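Local coordinates for OTU domain-containing protein wMelOTU (Wolbachia pipientis wMel, PDB 6W9O), which acts as an OTU-family deubiquitinase, a bacterial effector and clan CA cysteine protease that probably cleaves ubiquitin from modified proteins, at residues F42-A47 / H191-L196; V139-I144 / S180-I185; S52-S57 / G124-E129; I48-C53 / M118-W123; N77-F82 / G130-E135. All coordinates share one frame; numbering follows the deposited sequence.

Contact 1 (F42-A47 / H191-L196); sequences FYVGQA and HFEPLL
Tyr43 and Val44 pair with Leu196 and Leu195 where the short strand 42-44, an outermost strand of the mixed six-stranded sheet, runs antiparallel to strand 191-197. Three backbone hydrogen bonds hold it there. Tyr43 and Leu196 form the hydrogen-bonded pair, with Tyr43 N giving to Leu196 O at 2.8 Å and Leu196 N giving back to Tyr43 O. Past the non-hydrogen-bonded pair Val44-Leu195, Gly45 N donates to Pro194 O at 2.9 Å.

A CH-pi contact adds to this: Leu196 CB sits over a face of the Tyr43 ring, 4.0 Å from its centroid. With chi1 at 62°, Tyr43 CG stands between its own backbone N and carbonyl carbon, a position that starts the ring back over Leu196; the phenol oxygen is hydrogen-bonded to Ser201.

Apolar contacts line the Val44-Leu195 face. Leu195 spreads its two methyls, CD1 meeting Val44 CG2 at 4.1 Å and CD2 meeting Phe42 CD1 at 3.9 Å, and it crosses both partners at about a right angle. Farther on, where 42-47 has left the strand, Ala47 points back at its neighbour: its CB lies 3.6 Å from Phe192 O and 4.1 Å from Pro194 CD.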
# COMPACT_ATOMS: atom_id res chain seq x y z
N PHE A 42 -12.88 9.96 -8.08
CA PHE A 42 -11.53 9.42 -7.92
C PHE A 42 -10.81 9.38 -9.25
O PHE A 42 -11.44 9.41 -10.32
CB PHE A 42 -11.54 7.99 -7.31
CG PHE A 42 -11.84 8.00 -5.81
CD1 PHE A 42 -10.81 7.86 -4.87
CD2 PHE A 42 -13.17 8.14 -5.38
CE1 PHE A 42 -11.09 7.89 -3.50
CE2 PHE A 42 -13.44 8.19 -4.08
CZ PHE A 42 -12.43 8.04 -3.11
N TYR A 43 -9.49 9.43 -9.19
CA TYR A 43 -8.69 9.40 -10.41
C TYR A 43 -7.40 8.67 -10.10
O TYR A 43 -7.01 8.55 -8.94
CB TYR A 43 -8.39 10.82 -10.92
CG TYR A 43 -7.57 11.67 -9.97
CD1 TYR A 43 -6.21 11.81 -10.13
CD2 TYR A 43 -8.18 12.38 -8.93
CE1 TYR A 43 -5.45 12.59 -9.30
CE2 TYR A 43 -7.40 13.15 -8.09
CZ TYR A 43 -6.06 13.26 -8.27
OH TYR A 43 -5.34 14.06 -7.36
N VAL A 44 -6.76 8.15 -11.15
CA VAL A 44 -5.46 7.50 -11.02
C VAL A 44 -4.34 8.55 -11.07
O VAL A 44 -4.18 9.24 -12.07
CB VAL A 44 -5.29 6.42 -12.10
CG1 VAL A 44 -3.96 5.72 -11.87
CG2 VAL A 44 -6.45 5.43 -12.03
N GLY A 45 -3.55 8.62 -9.99
CA GLY A 45 -2.41 9.52 -9.89
C GLY A 45 -1.17 8.89 -10.49
O GLY A 45 -1.23 7.90 -11.22
N GLN A 46 -0.03 9.46 -10.17
CA GLN A 46 1.25 8.99 -10.66
C GLN A 46 2.09 8.58 -9.47
O GLN A 46 2.04 9.21 -8.43
CB GLN A 46 2.01 10.07 -11.42
CG GLN A 46 1.52 10.25 -12.83
CD GLN A 46 0.31 11.13 -12.89
OE1 GLN A 46 0.28 12.20 -12.27
NE2 GLN A 46 -0.72 10.70 -13.62
N ALA A 47 2.88 7.52 -9.64
CA ALA A 47 3.81 7.07 -8.63
C ALA A 47 5.21 7.10 -9.24
O ALA A 47 5.40 6.99 -10.47
CB ALA A 47 3.48 5.60 -8.23
N HIS A 191 2.99 -3.50 -10.17
CA HIS A 191 2.94 -2.09 -10.59
C HIS A 191 1.75 -1.43 -9.94
O HIS A 191 0.62 -1.91 -10.09
CB HIS A 191 2.79 -2.05 -12.11
CG HIS A 191 3.99 -2.56 -12.81
ND1 HIS A 191 4.93 -1.72 -13.39
CD2 HIS A 191 4.41 -3.83 -13.04
CE1 HIS A 191 5.88 -2.47 -13.96
NE2 HIS A 191 5.61 -3.74 -13.71
N PHE A 192 1.99 -0.30 -9.25
CA PHE A 192 0.91 0.38 -8.54
C PHE A 192 0.93 1.87 -8.83
O PHE A 192 1.97 2.46 -9.09
CB PHE A 192 1.11 0.20 -7.02
CG PHE A 192 1.02 -1.24 -6.59
CD1 PHE A 192 -0.21 -1.83 -6.42
CD2 PHE A 192 2.18 -1.98 -6.41
CE1 PHE A 192 -0.31 -3.17 -6.10
CE2 PHE A 192 2.12 -3.35 -6.09
CZ PHE A 192 0.85 -3.96 -5.92
N GLU A 193 -0.26 2.47 -8.74
CA GLU A 193 -0.45 3.92 -8.74
C GLU A 193 -1.42 4.25 -7.64
O GLU A 193 -2.24 3.41 -7.24
CB GLU A 193 -1.08 4.38 -10.06
CG GLU A 193 -0.15 4.32 -11.31
CD GLU A 193 -0.92 3.91 -12.58
OE1 GLU A 193 -1.58 2.85 -12.56
OE2 GLU A 193 -0.91 4.64 -13.58
N PRO A 194 -1.39 5.47 -7.09
CA PRO A 194 -2.36 5.86 -6.06
C PRO A 194 -3.70 6.14 -6.75
O PRO A 194 -3.78 6.66 -7.86
CB PRO A 194 -1.76 7.16 -5.48
CG PRO A 194 -1.05 7.77 -6.64
CD PRO A 194 -0.42 6.55 -7.41
N LEU A 195 -4.82 5.82 -6.03
CA LEU A 195 -6.15 6.25 -6.48
C LEU A 195 -6.56 7.40 -5.57
O LEU A 195 -6.73 7.19 -4.37
CB LEU A 195 -7.13 5.09 -6.37
CG LEU A 195 -8.51 5.45 -6.90
CD1 LEU A 195 -8.46 5.38 -8.44
CD2 LEU A 195 -9.59 4.50 -6.37
N LEU A 196 -6.65 8.61 -6.14
CA LEU A 196 -6.82 9.82 -5.32
C LEU A 196 -8.19 10.41 -5.57
O LEU A 196 -8.89 10.04 -6.51
CB LEU A 196 -5.70 10.81 -5.64
CG LEU A 196 -4.27 10.28 -5.38
CD1 LEU A 196 -3.16 11.18 -5.93
CD2 LEU A 196 -4.08 10.05 -3.87

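Contact 2 (V139-I144 / S180-I185); sequences VKLHVI and STVHII
His142 reaches across to His183 with the ND1 side of its imidazole. Its CB lies 3.4 Å from Val182 O and also touches the Thr181 methyl, CG2. A chi1 of 170° sets CG anti to the backbone N, where it comes within 3.6 Å of His183 ND1. The next atom round the ring makes the bond: His142 ND1 and His183 ND1 are 2.8 Å apart, a hydrogen bond whose proton may sit on either nitrogen. The two imidazoles meet edge on, their planes nearly perpendicular (89°). At the tip, His142 NE2 is hydrogen-bonded to His157 ND1 of strand 155-161, which makes a chain of three histidines across three strands.

Underneath is a regular parallel pair in the middle of the mixed sheet, strands 140-146 and 181-188. His142 uses both backbone groups, its N giving to Val182 O and its O taking from Ile184 N, so His183 is bracketed between them.

On the face that carries Leu141, Val143, Val182 and Ile184, which helix 53-66 covers, the side chains meet through apolar groups. Leu141 CD1 touches Val182 CG2 at 3.9 Å and Ile184 CD1 at 4.0 Å. Val143 and Ile184 run alongside each other, with Val143 CG2 4.0 Å from Ile184 CG1.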
# COMPACT_ATOMS: atom_id res chain seq x y z
N VAL A 139 -4.67 1.93 9.22
CA VAL A 139 -5.52 1.99 7.98
C VAL A 139 -5.78 0.64 7.24
O VAL A 139 -5.23 -0.53 7.49
CB VAL A 139 -4.92 2.99 6.97
CG1 VAL A 139 -4.86 4.40 7.53
CG2 VAL A 139 -3.55 2.53 6.49
N LYS A 140 -6.86 0.69 6.48
CA LYS A 140 -7.14 -0.47 5.62
C LYS A 140 -6.65 -0.10 4.24
O LYS A 140 -6.78 1.05 3.83
CB LYS A 140 -8.64 -0.73 5.52
CG LYS A 140 -9.26 -1.14 6.83
CD LYS A 140 -10.73 -0.75 6.87
CE LYS A 140 -10.83 0.68 7.44
NZ LYS A 140 -12.21 1.11 7.84
N LEU A 141 -6.08 -1.06 3.49
CA LEU A 141 -5.55 -0.78 2.17
C LEU A 141 -6.47 -1.45 1.13
O LEU A 141 -6.62 -2.69 1.13
CB LEU A 141 -4.16 -1.39 2.07
CG LEU A 141 -3.59 -1.43 0.66
CD1 LEU A 141 -3.47 -0.05 0.02
CD2 LEU A 141 -2.16 -2.07 0.72
N HIS A 142 -7.06 -0.66 0.25
CA HIS A 142 -7.90 -1.15 -0.84
C HIS A 142 -7.05 -1.16 -2.11
O HIS A 142 -6.43 -0.14 -2.47
CB HIS A 142 -9.04 -0.14 -1.02
CG HIS A 142 -9.87 -0.35 -2.25
ND1 HIS A 142 -10.33 0.73 -2.99
CD2 HIS A 142 -10.27 -1.47 -2.91
CE1 HIS A 142 -11.04 0.28 -4.01
NE2 HIS A 142 -11.00 -1.06 -4.00
N VAL A 143 -6.95 -2.34 -2.74
CA VAL A 143 -6.22 -2.48 -4.00
C VAL A 143 -7.25 -2.82 -5.07
O VAL A 143 -8.02 -3.78 -4.90
CB VAL A 143 -5.15 -3.58 -3.91
CG1 VAL A 143 -4.36 -3.58 -5.22
CG2 VAL A 143 -4.22 -3.37 -2.71
N ILE A 144 -7.26 -2.07 -6.16
CA ILE A 144 -8.05 -2.45 -7.33
C ILE A 144 -7.11 -3.21 -8.26
O ILE A 144 -6.11 -2.63 -8.70
CB ILE A 144 -8.59 -1.21 -8.05
CG1 ILE A 144 -9.49 -0.39 -7.11
CG2 ILE A 144 -9.43 -1.65 -9.23
CD1 ILE A 144 -10.14 0.89 -7.79
N SER A 180 -10.14 6.19 6.87
CA SER A 180 -9.14 5.22 7.29
C SER A 180 -8.91 4.13 6.26
O SER A 180 -8.23 3.15 6.57
CB SER A 180 -9.54 4.58 8.60
OG SER A 180 -9.54 5.57 9.64
N THR A 181 -9.46 4.26 5.05
CA THR A 181 -9.08 3.35 3.96
C THR A 181 -8.20 4.14 3.00
O THR A 181 -8.59 5.23 2.57
CB THR A 181 -10.34 2.88 3.21
OG1 THR A 181 -11.14 2.07 4.08
CG2 THR A 181 -9.98 2.01 1.99
N VAL A 182 -7.04 3.57 2.62
CA VAL A 182 -6.22 4.14 1.57
C VAL A 182 -6.42 3.29 0.31
O VAL A 182 -6.87 2.13 0.37
CB VAL A 182 -4.74 4.22 1.97
CG1 VAL A 182 -4.59 5.23 3.16
CG2 VAL A 182 -4.24 2.90 2.41
N HIS A 183 -6.15 3.87 -0.87
CA HIS A 183 -6.55 3.25 -2.14
C HIS A 183 -5.42 3.29 -3.15
O HIS A 183 -4.86 4.35 -3.40
CB HIS A 183 -7.74 4.03 -2.78
CG HIS A 183 -8.92 4.15 -1.87
ND1 HIS A 183 -9.96 3.24 -1.86
CD2 HIS A 183 -9.25 5.13 -0.98
CE1 HIS A 183 -10.86 3.63 -0.96
NE2 HIS A 183 -10.46 4.78 -0.43
N ILE A 184 -5.16 2.13 -3.78
CA ILE A 184 -4.17 2.08 -4.85
C ILE A 184 -4.70 1.18 -5.94
O ILE A 184 -5.61 0.37 -5.72
CB ILE A 184 -2.77 1.61 -4.37
CG1 ILE A 184 -2.85 0.12 -3.99
CG2 ILE A 184 -2.27 2.47 -3.19
CD1 ILE A 184 -1.48 -0.39 -3.47
N ILE A 185 -4.16 1.36 -7.13
CA ILE A 185 -4.60 0.57 -8.29
C ILE A 185 -3.43 -0.21 -8.84
O ILE A 185 -2.30 0.29 -8.88
CB ILE A 185 -5.34 1.44 -9.32
CG1 ILE A 185 -5.91 0.62 -10.50
CG2 ILE A 185 -4.50 2.59 -9.80
CD1 ILE A 185 -7.15 1.38 -11.16

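Contact 3 (S52-S57 / G124-E129)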
# COMPACT_ATOMS: atom_id res chain seq x y z
N SER A 52 9.91 1.87 -6.22
CA SER A 52 9.17 2.17 -5.01
C SER A 52 7.73 2.57 -5.26
O SER A 52 7.10 3.16 -4.37
CB SER A 52 9.89 3.28 -4.24
OG SER A 52 11.12 2.72 -3.73
N CYS A 53 7.14 2.19 -6.41
CA CYS A 53 5.77 2.64 -6.69
C CYS A 53 4.77 2.18 -5.65
O CYS A 53 3.75 2.86 -5.46
CB CYS A 53 5.32 2.17 -8.07
SG CYS A 53 5.18 0.37 -8.27
N PHE A 54 4.95 1.01 -5.01
CA PHE A 54 3.97 0.60 -4.01
C PHE A 54 4.00 1.57 -2.86
O PHE A 54 2.94 2.08 -2.43
CB PHE A 54 4.30 -0.82 -3.47
CG PHE A 54 3.47 -1.16 -2.29
CD1 PHE A 54 2.11 -1.48 -2.44
CD2 PHE A 54 4.01 -1.04 -1.03
CE1 PHE A 54 1.30 -1.68 -1.35
CE2 PHE A 54 3.22 -1.25 0.09
CZ PHE A 54 1.84 -1.55 -0.07
N PHE A 55 5.20 1.85 -2.35
CA PHE A 55 5.35 2.73 -1.19
C PHE A 55 4.90 4.14 -1.52
O PHE A 55 4.25 4.81 -0.68
CB PHE A 55 6.82 2.71 -0.76
CG PHE A 55 7.28 1.32 -0.37
CD1 PHE A 55 6.96 0.77 0.85
CD2 PHE A 55 8.01 0.57 -1.29
CE1 PHE A 55 7.35 -0.51 1.18
CE2 PHE A 55 8.40 -0.71 -0.96
CZ PHE A 55 8.09 -1.24 0.26
N ASP A 56 5.24 4.61 -2.72
CA ASP A 56 4.84 5.97 -3.12
C ASP A 56 3.33 6.07 -3.32
O ASP A 56 2.73 7.13 -3.00
CB ASP A 56 5.57 6.34 -4.41
CG ASP A 56 5.48 7.84 -4.71
OD1 ASP A 56 5.85 8.61 -3.79
OD2 ASP A 56 5.16 8.24 -5.87
N SER A 57 2.69 5.04 -3.85
CA SER A 57 1.23 5.07 -4.00
C SER A 57 0.55 5.07 -2.64
O SER A 57 -0.36 5.89 -2.37
CB SER A 57 0.77 3.84 -4.79
OG SER A 57 1.29 3.88 -6.11
N GLY A 124 7.61 -3.32 -3.50
CA GLY A 124 6.70 -3.63 -2.38
C GLY A 124 5.49 -4.47 -2.79
O GLY A 124 5.03 -4.46 -3.95
N ASP A 125 4.98 -5.23 -1.83
CA ASP A 125 3.91 -6.22 -2.03
C ASP A 125 2.81 -5.88 -1.04
O ASP A 125 3.04 -5.90 0.19
CB ASP A 125 4.53 -7.60 -1.76
CG ASP A 125 3.56 -8.74 -1.84
OD1 ASP A 125 2.35 -8.52 -2.02
OD2 ASP A 125 4.05 -9.88 -1.74
N PRO A 126 1.59 -5.62 -1.50
CA PRO A 126 0.46 -5.33 -0.56
C PRO A 126 0.27 -6.40 0.48
O PRO A 126 -0.10 -6.07 1.61
CB PRO A 126 -0.77 -5.27 -1.47
CG PRO A 126 -0.21 -4.82 -2.80
CD PRO A 126 1.19 -5.46 -2.92
N ASP A 127 0.49 -7.68 0.14
CA ASP A 127 0.21 -8.73 1.09
C ASP A 127 1.21 -8.76 2.23
O ASP A 127 0.94 -9.39 3.27
CB ASP A 127 0.26 -10.09 0.44
CG ASP A 127 -0.84 -10.31 -0.58
OD1 ASP A 127 -1.97 -9.81 -0.41
OD2 ASP A 127 -0.54 -11.04 -1.58
N VAL A 128 2.40 -8.18 2.04
CA VAL A 128 3.42 -8.23 3.09
C VAL A 128 3.66 -6.82 3.61
O VAL A 128 3.26 -6.47 4.75
CB VAL A 128 4.73 -8.88 2.61
CG1 VAL A 128 5.71 -8.93 3.80
CG2 VAL A 128 4.46 -10.31 2.07
N GLU A 129 4.29 -5.98 2.80
CA GLU A 129 4.51 -4.60 3.24
C GLU A 129 3.20 -3.88 3.46
O GLU A 129 3.11 -3.07 4.39
CB GLU A 129 5.36 -3.88 2.21
CG GLU A 129 6.84 -4.39 2.21
CD GLU A 129 7.01 -5.74 1.56
OE1 GLU A 129 6.43 -5.95 0.48
OE2 GLU A 129 7.71 -6.56 2.16
O HOH W 1 7.27 -0.89 -4.92
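Phe54 and Phe55 pack against Gly124, Pro126 and Glu129 in a mainly apolar contact close to the centre of the chain, where the first turn of helix 53-66 meets the loop before helix 126-137 and that helix's first turn. Helix 53-66 begins at Cys53, consistent with the OTU active-site cysteine helix, and is joined here to the capped start of helix 126-137. A chi1 of 170° sets Phe54 CG anti to its backbone N, and the ring lies with Asp125 C over one face. Its CE1 touches Pro126 CG at 3.8 Å, while CE2 reaches Glu129 CB. Phe55 comes in beside it: its CE2 lies 3.7 Å from Gly124 CA and its CZ 3.9 Å from Glu129 CG. The two rings also meet, Phe54 CD2 over the centre of the Phe55 ring.

Glu129 bends at chi2 (75°), and its OE1 takes the backbone N of Asp125 at 2.8 Å; its OE2 is hydrogen-bonded to Tyr113. Asp125 is the N-cap of helix 126-137, with Asp127 N donating to its OD1 at 3.0 Å from above the carboxylate plane. No direct hydrogen bond spans the segments; one water links them, accepting from Phe54 N at 3.0 Å and from Gly124 N at 2.8 Å. Bonds to both oxygens of the buried Glu129 carboxylate would fix its rotation, and the shared water gives both N-H groups an acceptor.

Contact 4 (I48-C53 / M118-W123); sequences IGNGSC and MRNSRW
Trp123 lays one face of its indole over Gly51: the glycine carbonyl carbon lies over the ring, and Gly51 CA comes within 3.5 Å of Trp123 NE1. The indole also meets the His191 ring edge-to-face. The amides of Asn50 and Asn120 form the second flat pair, with planes 37° apart. They touch without bonding, since Asn50 ND2 and Asn120 ND2, 3.4 Å apart, are both donors.

Asn120 instead turns OD1 to Ser52, whose OG donates to it at 2.9 Å in a weak bond; the stronger partner of Ser52 OG is Arg76 NH2. Asn50 is tied within its own loop. With chi1 at 62°, CG sits between the backbone N and the carbonyl carbon, and OD1 accepts from Ser52 N at 2.9 Å, an Asx turn.

Gly51 fits closely at the middle. Its CA makes a C-H...O contact of 3.3 Å with Asn120 O, and its own carbonyl oxygen takes a similar one from Trp123 CA. A positive phi of 107° suits glycine here, where a CB would run into the preceding carbonyl oxygen and Asn120 O. In the partner loop, Arg119 to Arg122 form a type I beta turn, and Arg76 also holds Arg122 O. The sequence GNGSC, leading straight into Cys53 at the start of helix 53-66, is consistent with the active-site cysteine loop of OTU proteases, here packed against the loop 118-123.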
# COMPACT_ATOMS: atom_id res chain seq x y z
N ILE A 48 6.21 7.23 -8.36
CA ILE A 48 7.60 7.15 -8.79
C ILE A 48 7.88 5.77 -9.40
O ILE A 48 7.26 4.77 -9.03
CB ILE A 48 8.48 7.41 -7.55
CG1 ILE A 48 9.90 7.74 -7.99
CG2 ILE A 48 8.42 6.24 -6.57
CD1 ILE A 48 10.60 8.69 -7.04
N GLY A 49 8.80 5.74 -10.35
CA GLY A 49 9.07 4.50 -11.07
C GLY A 49 10.46 3.92 -10.89
O GLY A 49 11.02 3.30 -11.81
N ASN A 50 11.04 4.12 -9.70
CA ASN A 50 12.37 3.62 -9.37
C ASN A 50 12.33 2.28 -8.64
O ASN A 50 13.37 1.83 -8.12
CB ASN A 50 13.10 4.64 -8.48
CG ASN A 50 12.38 4.86 -7.15
OD1 ASN A 50 11.25 4.38 -6.96
ND2 ASN A 50 13.02 5.60 -6.24
N GLY A 51 11.17 1.61 -8.61
CA GLY A 51 10.98 0.39 -7.86
C GLY A 51 10.11 0.61 -6.63
O GLY A 51 9.69 -0.37 -5.99
N SER A 52 9.91 1.87 -6.22
CA SER A 52 9.17 2.17 -5.01
C SER A 52 7.73 2.57 -5.26
O SER A 52 7.10 3.16 -4.37
CB SER A 52 9.89 3.28 -4.24
OG SER A 52 11.12 2.72 -3.73
N CYS A 53 7.14 2.19 -6.41
CA CYS A 53 5.77 2.64 -6.69
C CYS A 53 4.77 2.18 -5.65
O CYS A 53 3.75 2.86 -5.46
CB CYS A 53 5.32 2.17 -8.07
SG CYS A 53 5.18 0.37 -8.27
N MET A 118 15.23 -2.14 2.16
CA MET A 118 15.65 -0.76 2.02
C MET A 118 16.14 -0.43 0.62
O MET A 118 16.44 0.73 0.35
CB MET A 118 16.75 -0.42 3.03
CG MET A 118 16.24 -0.56 4.49
SD MET A 118 14.73 0.34 4.86
CE MET A 118 15.17 2.05 4.46
N ARG A 119 16.22 -1.42 -0.28
CA ARG A 119 16.72 -1.19 -1.63
C ARG A 119 15.55 -0.85 -2.55
O ARG A 119 14.53 -1.54 -2.51
CB ARG A 119 17.40 -2.46 -2.16
CG ARG A 119 18.60 -2.90 -1.32
CD ARG A 119 19.23 -4.17 -1.90
NE ARG A 119 20.39 -4.59 -1.12
CZ ARG A 119 20.50 -5.75 -0.49
NH1 ARG A 119 19.54 -6.67 -0.56
NH2 ARG A 119 21.61 -6.00 0.20
N ASN A 120 15.70 0.20 -3.37
CA ASN A 120 14.61 0.52 -4.29
C ASN A 120 14.34 -0.63 -5.26
O ASN A 120 13.22 -0.73 -5.77
CB ASN A 120 14.94 1.77 -5.09
CG ASN A 120 14.78 3.04 -4.25
OD1 ASN A 120 13.97 3.10 -3.33
ND2 ASN A 120 15.55 4.06 -4.58
N SER A 121 15.33 -1.50 -5.46
CA SER A 121 15.18 -2.66 -6.33
C SER A 121 14.15 -3.66 -5.82
O SER A 121 13.62 -4.44 -6.62
CB SER A 121 16.51 -3.38 -6.56
OG SER A 121 17.14 -3.72 -5.33
N ARG A 122 13.84 -3.67 -4.52
CA ARG A 122 12.89 -4.64 -3.96
C ARG A 122 11.51 -4.00 -4.03
O ARG A 122 11.22 -3.07 -3.28
CB ARG A 122 13.27 -4.94 -2.50
CG ARG A 122 12.19 -5.66 -1.74
CD ARG A 122 11.86 -7.02 -2.35
NE ARG A 122 11.11 -7.83 -1.36
CZ ARG A 122 11.67 -8.65 -0.48
NH1 ARG A 122 13.00 -8.82 -0.45
NH2 ARG A 122 10.90 -9.32 0.38
N TRP A 123 10.68 -4.44 -4.97
CA TRP A 123 9.36 -3.83 -5.10
C TRP A 123 8.44 -4.25 -3.96
O TRP A 123 8.48 -5.37 -3.46
CB TRP A 123 8.71 -4.19 -6.45
CG TRP A 123 9.42 -3.72 -7.61
CD1 TRP A 123 10.73 -3.28 -7.70
CD2 TRP A 123 8.87 -3.60 -8.93
NE1 TRP A 123 11.03 -2.91 -9.03
CE2 TRP A 123 9.89 -3.08 -9.78
CE3 TRP A 123 7.61 -3.91 -9.48
CZ2 TRP A 123 9.68 -2.88 -11.14
CZ3 TRP A 123 7.41 -3.70 -10.82
CH2 TRP A 123 8.43 -3.20 -11.65

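Contact 5 (N77-F82 / G130-E135)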
# COMPACT_ATOMS: atom_id res chain seq x y z
N ASN A 77 11.52 1.80 5.78
CA ASN A 77 12.13 1.63 7.10
C ASN A 77 11.14 1.05 8.13
O ASN A 77 11.55 0.29 9.02
CB ASN A 77 12.65 2.97 7.60
CG ASN A 77 13.57 2.78 8.75
OD1 ASN A 77 14.69 2.23 8.59
ND2 ASN A 77 13.13 3.23 9.94
N ASP A 78 9.86 1.40 8.01
CA ASP A 78 8.83 0.82 8.90
C ASP A 78 8.76 -0.69 8.70
O ASP A 78 8.55 -1.45 9.66
CB ASP A 78 7.45 1.39 8.55
CG ASP A 78 7.26 2.90 8.88
OD1 ASP A 78 7.97 3.43 9.78
OD2 ASP A 78 6.39 3.50 8.19
N CYS A 79 9.01 -1.14 7.47
CA CYS A 79 8.95 -2.58 7.22
C CYS A 79 10.21 -3.25 7.73
O CYS A 79 10.15 -4.33 8.32
CB CYS A 79 8.78 -2.81 5.70
SG CYS A 79 7.12 -2.24 5.12
N ARG A 80 11.37 -2.59 7.57
CA ARG A 80 12.59 -3.09 8.19
C ARG A 80 12.41 -3.23 9.69
O ARG A 80 12.82 -4.23 10.28
CB ARG A 80 13.75 -2.12 7.90
CG ARG A 80 15.01 -2.47 8.61
CD ARG A 80 16.08 -1.45 8.27
NE ARG A 80 17.24 -1.59 9.13
CZ ARG A 80 18.37 -2.19 8.74
NH1 ARG A 80 18.48 -2.68 7.50
NH2 ARG A 80 19.40 -2.28 9.59
N GLU A 81 11.87 -2.19 10.32
CA GLU A 81 11.72 -2.24 11.77
C GLU A 81 10.76 -3.35 12.18
O GLU A 81 11.00 -4.06 13.16
CB GLU A 81 11.19 -0.88 12.24
CG GLU A 81 12.27 0.19 12.14
CD GLU A 81 11.85 1.52 12.76
OE1 GLU A 81 10.64 1.76 12.95
OE2 GLU A 81 12.78 2.33 13.01
N PHE A 82 9.65 -3.51 11.45
CA PHE A 82 8.75 -4.61 11.75
C PHE A 82 9.49 -5.95 11.75
O PHE A 82 9.31 -6.77 12.66
CB PHE A 82 7.61 -4.59 10.72
CG PHE A 82 6.59 -5.66 10.93
CD1 PHE A 82 5.40 -5.38 11.59
CD2 PHE A 82 6.81 -6.96 10.43
CE1 PHE A 82 4.42 -6.37 11.79
CE2 PHE A 82 5.84 -7.94 10.59
CZ PHE A 82 4.64 -7.67 11.28
N GLY A 130 2.18 -4.14 2.64
CA GLY A 130 0.89 -3.46 2.88
C GLY A 130 0.30 -3.81 4.24
O GLY A 130 -0.16 -2.94 4.98
N ARG A 131 0.37 -5.08 4.63
CA ARG A 131 -0.14 -5.50 5.93
C ARG A 131 0.64 -4.85 7.07
O ARG A 131 0.05 -4.39 8.07
CB ARG A 131 -0.09 -7.03 6.01
CG ARG A 131 -0.59 -7.54 7.35
CD ARG A 131 -0.83 -9.09 7.26
NE ARG A 131 -1.27 -9.58 8.56
CZ ARG A 131 -1.57 -10.86 8.79
NH1 ARG A 131 -1.48 -11.74 7.81
NH2 ARG A 131 -1.97 -11.23 10.00
N ILE A 132 1.97 -4.76 6.93
CA ILE A 132 2.80 -4.10 7.94
C ILE A 132 2.40 -2.63 8.08
O ILE A 132 2.27 -2.11 9.19
CB ILE A 132 4.29 -4.22 7.59
CG1 ILE A 132 4.76 -5.67 7.68
CG2 ILE A 132 5.12 -3.23 8.50
CD1 ILE A 132 6.15 -5.90 6.98
N LEU A 133 2.22 -1.93 6.94
CA LEU A 133 1.93 -0.50 7.03
C LEU A 133 0.51 -0.25 7.51
O LEU A 133 0.24 0.78 8.16
CB LEU A 133 2.17 0.15 5.67
CG LEU A 133 3.61 -0.00 5.16
CD1 LEU A 133 3.71 0.54 3.74
CD2 LEU A 133 4.57 0.72 6.15
N CYS A 134 -0.44 -1.15 7.20
CA CYS A 134 -1.80 -0.99 7.71
C CYS A 134 -1.77 -1.07 9.23
O CYS A 134 -2.46 -0.30 9.94
CB CYS A 134 -2.66 -2.15 7.16
SG CYS A 134 -3.21 -1.78 5.48
N GLU A 135 -0.98 -1.99 9.77
CA GLU A 135 -0.84 -2.13 11.22
C GLU A 135 -0.23 -0.87 11.84
O GLU A 135 -0.72 -0.37 12.88
CB GLU A 135 0.01 -3.37 11.53
CG GLU A 135 0.68 -3.36 12.91
CD GLU A 135 -0.22 -3.80 13.98
OE1 GLU A 135 0.04 -3.47 15.16
OE2 GLU A 135 -1.20 -4.48 13.63
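Phe82 and Ile132 make the main contact between helices 72-84 and 126-137. It is a CH-pi contact: Ile132 CG1 lies over the centre of the Phe82 ring, 3.7 Å from the centroid and 12° off the ring normal. Phe82 CG, anti to the backbone N (chi1 -178°), carries the ring out toward Ile132, and the second branch of the isoleucine, CG2, meets Phe82 CB at 3.6 Å.

Segments 77-82 and 130-135 cross at 92°, their axes 9.6 Å apart at closest, in the helical part of the OTU domain. Helix 89-95 adds to the same patch, Phe91 meeting the Phe82 ring edge-to-face and Trp90 touching Ile132.

The remaining apolar contacts gather on Cys79 and Leu133. Cys79 SG sits 4.1 Å from Ile132 CG2 and 4.0 Å from Leu133 CD2. That same leucine methyl reaches Asp78 CB at 3.8 Å, the two side chains crossing at about a right angle.

The carboxylate of Asp78 finds its partners just past 130-135: OD2 is hydrogen-bonded to Tyr137 OH, and OD1 forms a salt bridge with Lys136.

From the N terminus, strand 42-44 opens the longest loop, which contact 1 closes only at strand 191-197; the other four contacts fall within it. Contacts 4 and 3 start from one stretch, sharing Ser52 and Cys53, and close on 118-123 and then 124-129. Contact 5 opens later, on helix 72-84, but closes at 130-135, so it crosses both. Contact 2 follows in series, pairing the next strand, 140-146, with 181-188. Contacts 1 and 2 touch through neighbouring strands of one sheet. Contact 3 joins that sheet to the helices, with Phe54 packed on both Ile184 and Leu133, while contact 4 meets contact 1 where Trp123 and Cys53 approach His191 and Phe192.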